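Local coordinates for uracil-DNA glycosylase (Sulfolobus tokodaii str. 7, PDB 4ZBY), which belongs to the uracil-DNA glycosylase superfamily and carries an iron-sulfur cluster and, at a separate site, a pocket that holds uracil, at residues H124-N136 / Y148-P161. Numbering follows the deposited sequence. Where two conformers were deposited one is given.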
loop_
_atom_site.group_PDB
_atom_site.type_symbol
_atom_site.label_atom_id
_atom_site.label_comp_id
_atom_site.label_asym_id
_atom_site.label_seq_id
_atom_site.Cartn_x
_atom_site.Cartn_y
_atom_site.Cartn_z
ATOM N N HIS A 124 3.343 4.567 7.825
ATOM C CA HIS A 124 1.934 4.902 7.993
ATOM C C HIS A 124 1.052 3.706 7.678
ATOM O O HIS A 124 0.135 3.382 8.437
ATOM C CB HIS A 124 1.554 6.086 7.107
ATOM C CG HIS A 124 2.194 7.366 7.536
ATOM N ND1 HIS A 124 3.368 7.838 6.991
ATOM C CD2 HIS A 124 1.846 8.245 8.503
ATOM C CE1 HIS A 124 3.703 8.969 7.586
ATOM N NE2 HIS A 124 2.792 9.242 8.504
ATOM N N SER A 125 1.320 3.069 6.552
ATOM C CA SER A 125 0.486 1.947 6.147
ATOM C C SER A 125 0.731 0.776 7.093
ATOM O O SER A 125 -0.205 0.047 7.459
ATOM C CB SER A 125 0.767 1.550 4.686
ATOM O OG SER A 125 2.103 1.113 4.569
ATOM N N THR A 126 1.983 0.589 7.503
ATOM C CA THR A 126 2.304 -0.490 8.428
ATOM C C THR A 126 1.611 -0.275 9.772
ATOM O O THR A 126 0.977 -1.181 10.307
ATOM C CB THR A 126 3.831 -0.623 8.663
ATOM O OG1 THR A 126 4.471 -0.912 7.418
ATOM C CG2 THR A 126 4.153 -1.760 9.655
ATOM N N LYS A 127 1.705 0.935 10.309
ATOM C CA LYS A 127 1.022 1.224 11.556
ATOM C C LYS A 127 -0.490 1.011 11.450
ATOM O O LYS A 127 -1.107 0.465 12.382
ATOM C CB LYS A 127 1.337 2.660 12.000
ATOM C CG LYS A 127 0.733 3.065 13.332
ATOM C CD LYS A 127 1.205 4.472 13.699
ATOM C CE LYS A 127 1.030 4.760 15.186
ATOM N NZ LYS A 127 -0.404 4.719 15.570
ATOM N N TYR A 128 -1.084 1.419 10.329
ATOM C CA TYR A 128 -2.523 1.262 10.143
ATOM C C TYR A 128 -2.913 -0.221 10.134
ATOM O O TYR A 128 -3.810 -0.654 10.867
ATOM C CB TYR A 128 -3.020 1.926 8.825
ATOM C CG TYR A 128 -4.495 1.639 8.684
ATOM C CD1 TYR A 128 -4.962 0.648 7.834
ATOM C CD2 TYR A 128 -5.413 2.289 9.500
ATOM C CE1 TYR A 128 -6.320 0.334 7.785
ATOM C CE2 TYR A 128 -6.755 1.987 9.453
ATOM C CZ TYR A 128 -7.205 1.009 8.597
ATOM O OH TYR A 128 -8.555 0.737 8.566
ATOM N N ILE A 129 -2.239 -0.997 9.296
ATOM C CA ILE A 129 -2.593 -2.411 9.155
ATOM C C ILE A 129 -2.298 -3.148 10.462
ATOM O O ILE A 129 -3.100 -3.974 10.884
ATOM C CB ILE A 129 -1.858 -3.090 7.964
ATOM C CG1 ILE A 129 -2.365 -2.519 6.629
ATOM C CG2 ILE A 129 -2.032 -4.625 8.027
ATOM C CD1 ILE A 129 -3.844 -2.752 6.345
ATOM N N PHE A 130 -1.193 -2.813 11.139
ATOM C CA PHE A 130 -0.921 -3.425 12.447
ATOM C C PHE A 130 -2.044 -3.147 13.432
ATOM O O PHE A 130 -2.350 -3.993 14.282
ATOM C CB PHE A 130 0.415 -2.936 13.021
ATOM C CG PHE A 130 1.592 -3.758 12.589
ATOM C CD1 PHE A 130 2.631 -4.014 13.469
ATOM C CD2 PHE A 130 1.652 -4.294 11.309
ATOM C CE1 PHE A 130 3.723 -4.783 13.063
ATOM C CE2 PHE A 130 2.729 -5.058 10.896
ATOM C CZ PHE A 130 3.761 -5.315 11.775
ATOM N N SER A 131 -2.667 -1.972 13.329
ATOM C CA SER A 131 -3.767 -1.645 14.231
ATOM C C SER A 131 -5.003 -2.504 13.948
ATOM O O SER A 131 -5.681 -2.933 14.889
ATOM C CB SER A 131 -4.117 -0.141 14.173
ATOM O OG SER A 131 -4.836 0.207 12.985
ATOM N N LYS A 132 -5.261 -2.798 12.679
ATOM C CA LYS A 132 -6.350 -3.699 12.307
ATOM C C LYS A 132 -6.056 -5.139 12.743
ATOM O O LYS A 132 -6.967 -5.876 13.114
ATOM C CB LYS A 132 -6.604 -3.658 10.796
ATOM C CG LYS A 132 -7.113 -2.331 10.271
ATOM C CD LYS A 132 -8.475 -1.967 10.867
ATOM C CE LYS A 132 -8.390 -0.708 11.713
ATOM N NZ LYS A 132 -9.692 0.032 11.776
ATOM N N MET A 133 -4.785 -5.528 12.693
ATOM C CA MET A 133 -4.347 -6.871 13.078
ATOM C C MET A 133 -4.355 -7.085 14.562
ATOM O O MET A 133 -4.446 -8.216 15.043
ATOM C CB MET A 133 -2.922 -7.139 12.601
ATOM C CG MET A 133 -2.743 -7.172 11.131
ATOM S SD MET A 133 -0.989 -7.174 10.758
ATOM C CE MET A 133 -0.532 -8.779 11.354
ATOM N N GLY A 134 -4.183 -5.993 15.292
ATOM C CA GLY A 134 -3.927 -6.081 16.709
ATOM C C GLY A 134 -2.495 -6.469 17.012
ATOM O O GLY A 134 -2.203 -6.984 18.092
ATOM N N GLU A 135 -1.602 -6.197 16.070
ATOM C CA GLU A 135 -0.180 -6.471 16.202
ATOM C C GLU A 135 0.506 -5.225 16.754
ATOM O O GLU A 135 0.209 -4.121 16.329
ATOM C CB GLU A 135 0.410 -6.887 14.852
ATOM C CG GLU A 135 1.903 -7.218 14.851
ATOM C CD GLU A 135 2.239 -8.508 15.583
ATOM O OE1 GLU A 135 1.330 -9.349 15.763
ATOM O OE2 GLU A 135 3.412 -8.675 15.985
ATOM N N ASN A 136 1.375 -5.401 17.750
ATOM C CA ASN A 136 2.059 -4.258 18.345
ATOM C C ASN A 136 2.976 -3.522 17.355
ATOM O O ASN A 136 3.814 -4.134 16.676
ATOM C CB ASN A 136 2.863 -4.709 19.561
ATOM C CG ASN A 136 3.522 -3.551 20.256
ATOM O OD1 ASN A 136 2.841 -2.674 20.777
ATOM N ND2 ASN A 136 4.849 -3.522 20.238
ATOM N N TYR A 148 4.122 -11.253 9.186
ATOM C CA TYR A 148 3.207 -11.272 10.323
ATOM C C TYR A 148 1.904 -11.904 9.847
ATOM O O TYR A 148 1.352 -11.504 8.827
ATOM C CB TYR A 148 2.978 -9.855 10.853
ATOM C CG TYR A 148 4.239 -9.184 11.347
ATOM C CD1 TYR A 148 5.100 -8.531 10.469
ATOM C CD2 TYR A 148 4.565 -9.187 12.699
ATOM C CE1 TYR A 148 6.253 -7.922 10.913
ATOM C CE2 TYR A 148 5.723 -8.570 13.159
ATOM C CZ TYR A 148 6.566 -7.947 12.261
ATOM O OH TYR A 148 7.713 -7.336 12.735
ATOM N N VAL A 149 1.418 -12.914 10.552
ATOM C CA VAL A 149 0.205 -13.566 10.079
ATOM C C VAL A 149 -1.041 -12.848 10.601
ATOM O O VAL A 149 -1.207 -12.648 11.816
ATOM C CB VAL A 149 0.164 -15.037 10.491
ATOM C CG1 VAL A 149 -1.178 -15.654 10.117
ATOM C CG2 VAL A 149 1.306 -15.785 9.826
ATOM N N TRP A 150 -1.906 -12.450 9.678
ATOM C CA TRP A 150 -3.160 -11.811 10.020
ATOM C C TRP A 150 -4.292 -12.796 9.761
ATOM O O TRP A 150 -4.636 -13.066 8.616
ATOM C CB TRP A 150 -3.331 -10.541 9.204
ATOM C CG TRP A 150 -4.540 -9.691 9.505
ATOM C CD1 TRP A 150 -5.413 -9.808 10.553
ATOM C CD2 TRP A 150 -5.007 -8.593 8.714
ATOM N NE1 TRP A 150 -6.396 -8.842 10.457
ATOM C CE2 TRP A 150 -6.164 -8.083 9.341
ATOM C CE3 TRP A 150 -4.548 -7.983 7.547
ATOM C CZ2 TRP A 150 -6.863 -6.986 8.833
ATOM C CZ3 TRP A 150 -5.253 -6.905 7.031
ATOM C CH2 TRP A 150 -6.404 -6.423 7.669
ATOM N N LYS A 151 -4.856 -13.359 10.820
ATOM C CA LYS A 151 -6.046 -14.179 10.638
ATOM C C LYS A 151 -7.206 -13.249 10.322
ATOM O O LYS A 151 -7.576 -12.395 11.132
ATOM C CB LYS A 151 -6.322 -15.041 11.869
ATOM C CG LYS A 151 -5.493 -16.288 11.888
ATOM C CD LYS A 151 -6.188 -17.396 11.111
ATOM C CE LYS A 151 -5.527 -18.742 11.380
ATOM N NZ LYS A 151 -6.361 -19.896 10.928
ATOM N N TYR A 152 -7.759 -13.375 9.124
ATOM C CA TYR A 152 -8.798 -12.452 8.695
ATOM C C TYR A 152 -9.886 -13.176 7.927
ATOM O O TYR A 152 -9.620 -13.766 6.884
ATOM C CB TYR A 152 -8.221 -11.329 7.828
ATOM C CG TYR A 152 -9.160 -10.152 7.724
ATOM C CD1 TYR A 152 -9.806 -9.667 8.856
ATOM C CD2 TYR A 152 -9.415 -9.533 6.508
ATOM C CE1 TYR A 152 -10.667 -8.601 8.782
ATOM C CE2 TYR A 152 -10.290 -8.468 6.424
ATOM C CZ TYR A 152 -10.913 -8.007 7.574
ATOM O OH TYR A 152 -11.776 -6.945 7.522
ATOM N N LYS A 153 -11.108 -13.092 8.444
ATOM C CA LYS A 153 -12.267 -13.817 7.903
ATOM C C LYS A 153 -11.903 -15.286 7.798
ATOM O O LYS A 153 -11.385 -15.869 8.757
ATOM C CB LYS A 153 -12.705 -13.244 6.539
ATOM C CG LYS A 153 -13.064 -11.765 6.600
ATOM C CD LYS A 153 -13.605 -11.229 5.277
ATOM C CE LYS A 153 -13.956 -9.750 5.391
ATOM N NZ LYS A 153 -14.900 -9.493 6.517
ATOM N N GLU A 154 -12.104 -15.874 6.621
ATOM C CA GLU A 154 -11.908 -17.316 6.457
ATOM C C GLU A 154 -10.450 -17.678 6.182
ATOM O O GLU A 154 -10.086 -18.850 6.174
ATOM C CB GLU A 154 -12.804 -17.851 5.330
ATOM C CG GLU A 154 -12.313 -17.542 3.913
ATOM C CD GLU A 154 -12.708 -16.154 3.411
ATOM O OE1 GLU A 154 -13.469 -15.441 4.101
ATOM O OE2 GLU A 154 -12.255 -15.778 2.309
ATOM N N LYS A 155 -9.616 -16.666 5.971
ATOM C CA LYS A 155 -8.248 -16.882 5.526
ATOM C C LYS A 155 -7.198 -16.371 6.501
ATOM O O LYS A 155 -7.508 -15.891 7.588
ATOM C CB LYS A 155 -8.024 -16.200 4.169
ATOM C CG LYS A 155 -8.806 -16.801 3.012
ATOM C CD LYS A 155 -8.814 -15.872 1.789
ATOM C CE LYS A 155 -9.537 -16.517 0.611
ATOM N NZ LYS A 155 -10.054 -15.530 -0.387
ATOM N N GLU A 156 -5.946 -16.513 6.090
ATOM C CA GLU A 156 -4.820 -15.839 6.703
ATOM C C GLU A 156 -4.275 -14.885 5.665
ATOM O O GLU A 156 -4.267 -15.208 4.472
ATOM C CB GLU A 156 -3.718 -16.806 7.117
ATOM C CG GLU A 156 -4.050 -17.747 8.256
ATOM C CD GLU A 156 -2.856 -18.600 8.653
ATOM O OE1 GLU A 156 -1.926 -18.735 7.826
ATOM O OE2 GLU A 156 -2.841 -19.126 9.786
ATOM N N ILE A 157 -3.820 -13.720 6.105
ATOM C CA ILE A 157 -3.120 -12.798 5.224
ATOM C C ILE A 157 -1.733 -12.607 5.794
ATOM O O ILE A 157 -1.576 -12.429 7.006
ATOM C CB ILE A 157 -3.838 -11.437 5.114
ATOM C CG1 ILE A 157 -5.182 -11.625 4.396
ATOM C CG2 ILE A 157 -2.968 -10.431 4.339
ATOM C CD1 ILE A 157 -6.082 -10.418 4.456
ATOM N N ILE A 158 -0.725 -12.691 4.939
ATOM C CA ILE A 158 0.648 -12.457 5.379
ATOM C C ILE A 158 0.962 -10.987 5.210
ATOM O O ILE A 158 0.911 -10.468 4.092
ATOM C CB ILE A 158 1.639 -13.265 4.561
ATOM C CG1 ILE A 158 1.375 -14.764 4.736
ATOM C CG2 ILE A 158 3.029 -12.920 4.963
ATOM C CD1 ILE A 158 2.103 -15.619 3.706
ATOM N N VAL A 159 1.272 -10.310 6.306
ATOM C CA VAL A 159 1.595 -8.892 6.233
ATOM C C VAL A 159 3.103 -8.724 6.306
ATOM O O VAL A 159 3.761 -9.252 7.204
ATOM C CB VAL A 159 0.917 -8.075 7.364
ATOM C CG1 VAL A 159 1.409 -6.608 7.348
ATOM C CG2 VAL A 159 -0.596 -8.132 7.225
ATOM N N PHE A 160 3.654 -7.999 5.348
ATOM C CA PHE A 160 5.094 -7.829 5.282
ATOM C C PHE A 160 5.467 -6.361 5.176
ATOM O O PHE A 160 5.343 -5.764 4.110
ATOM C CB PHE A 160 5.663 -8.605 4.082
ATOM C CG PHE A 160 7.118 -8.874 4.186
ATOM C CD1 PHE A 160 7.572 -10.155 4.443
ATOM C CD2 PHE A 160 8.051 -7.842 4.067
ATOM C CE1 PHE A 160 8.940 -10.405 4.583
ATOM C CE2 PHE A 160 9.424 -8.089 4.201
ATOM C CZ PHE A 160 9.858 -9.368 4.436
ATOM N N PRO A 161 5.930 -5.768 6.289
ATOM C CA PRO A 161 6.270 -4.354 6.228
ATOM C C PRO A 161 7.645 -4.124 5.615
ATOM O O PRO A 161 8.547 -4.891 5.892
ATOM C CB PRO A 161 6.276 -3.922 7.709
ATOM C CG PRO A 161 5.606 -5.046 8.453
ATOM C CD PRO A 161 5.919 -6.285 7.669
HETATM O O HOH W 1 -8.833 -7.419 11.925
#
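Tyr148, on the edge strand of the mixed sheet, takes the edge of Phe130 on one face in a T-shaped stack: CZ of Phe130 stands over the ring centre, the centroids are 4.9 Å apart and the planes meet at 65°. The Tyr148 hydroxyl is hydrogen-bonded to the carbonyl of Val143, while CD2 of the Tyr148 ring has OE2 of Glu135 at 3.5 Å. Two residues on, Trp150 has CG anti to the backbone N (chi1 -176°), which carries the indole over to the last turn of helix 123-133, with Met133 on one face and Tyr152 on the opposite one. Met133 CG sits over the five-membered ring, 3.6 Å from its centroid, a CH-pi contact; chi3 of 68° then bends the chain so that CE comes 3.7 Å from CB of Tyr148. A water joins NE1 of Trp150 to the carbonyl oxygen of Lys132. Beyond the type II' turn of this hairpin, Val159 puts CG2 3.7 Å from Met133 SD and 3.9 Å from CG2 of Ile129. Pro161 ends the row, its CB 3.5 Å from OG1 of Thr126, a hydroxyl in hydrogen bonds with Thr120 OG1 and Gly122 O. Apolar and aromatic surfaces therefore hold helix to hairpin in this alpha/beta fold, with polar linkage supplied by the water.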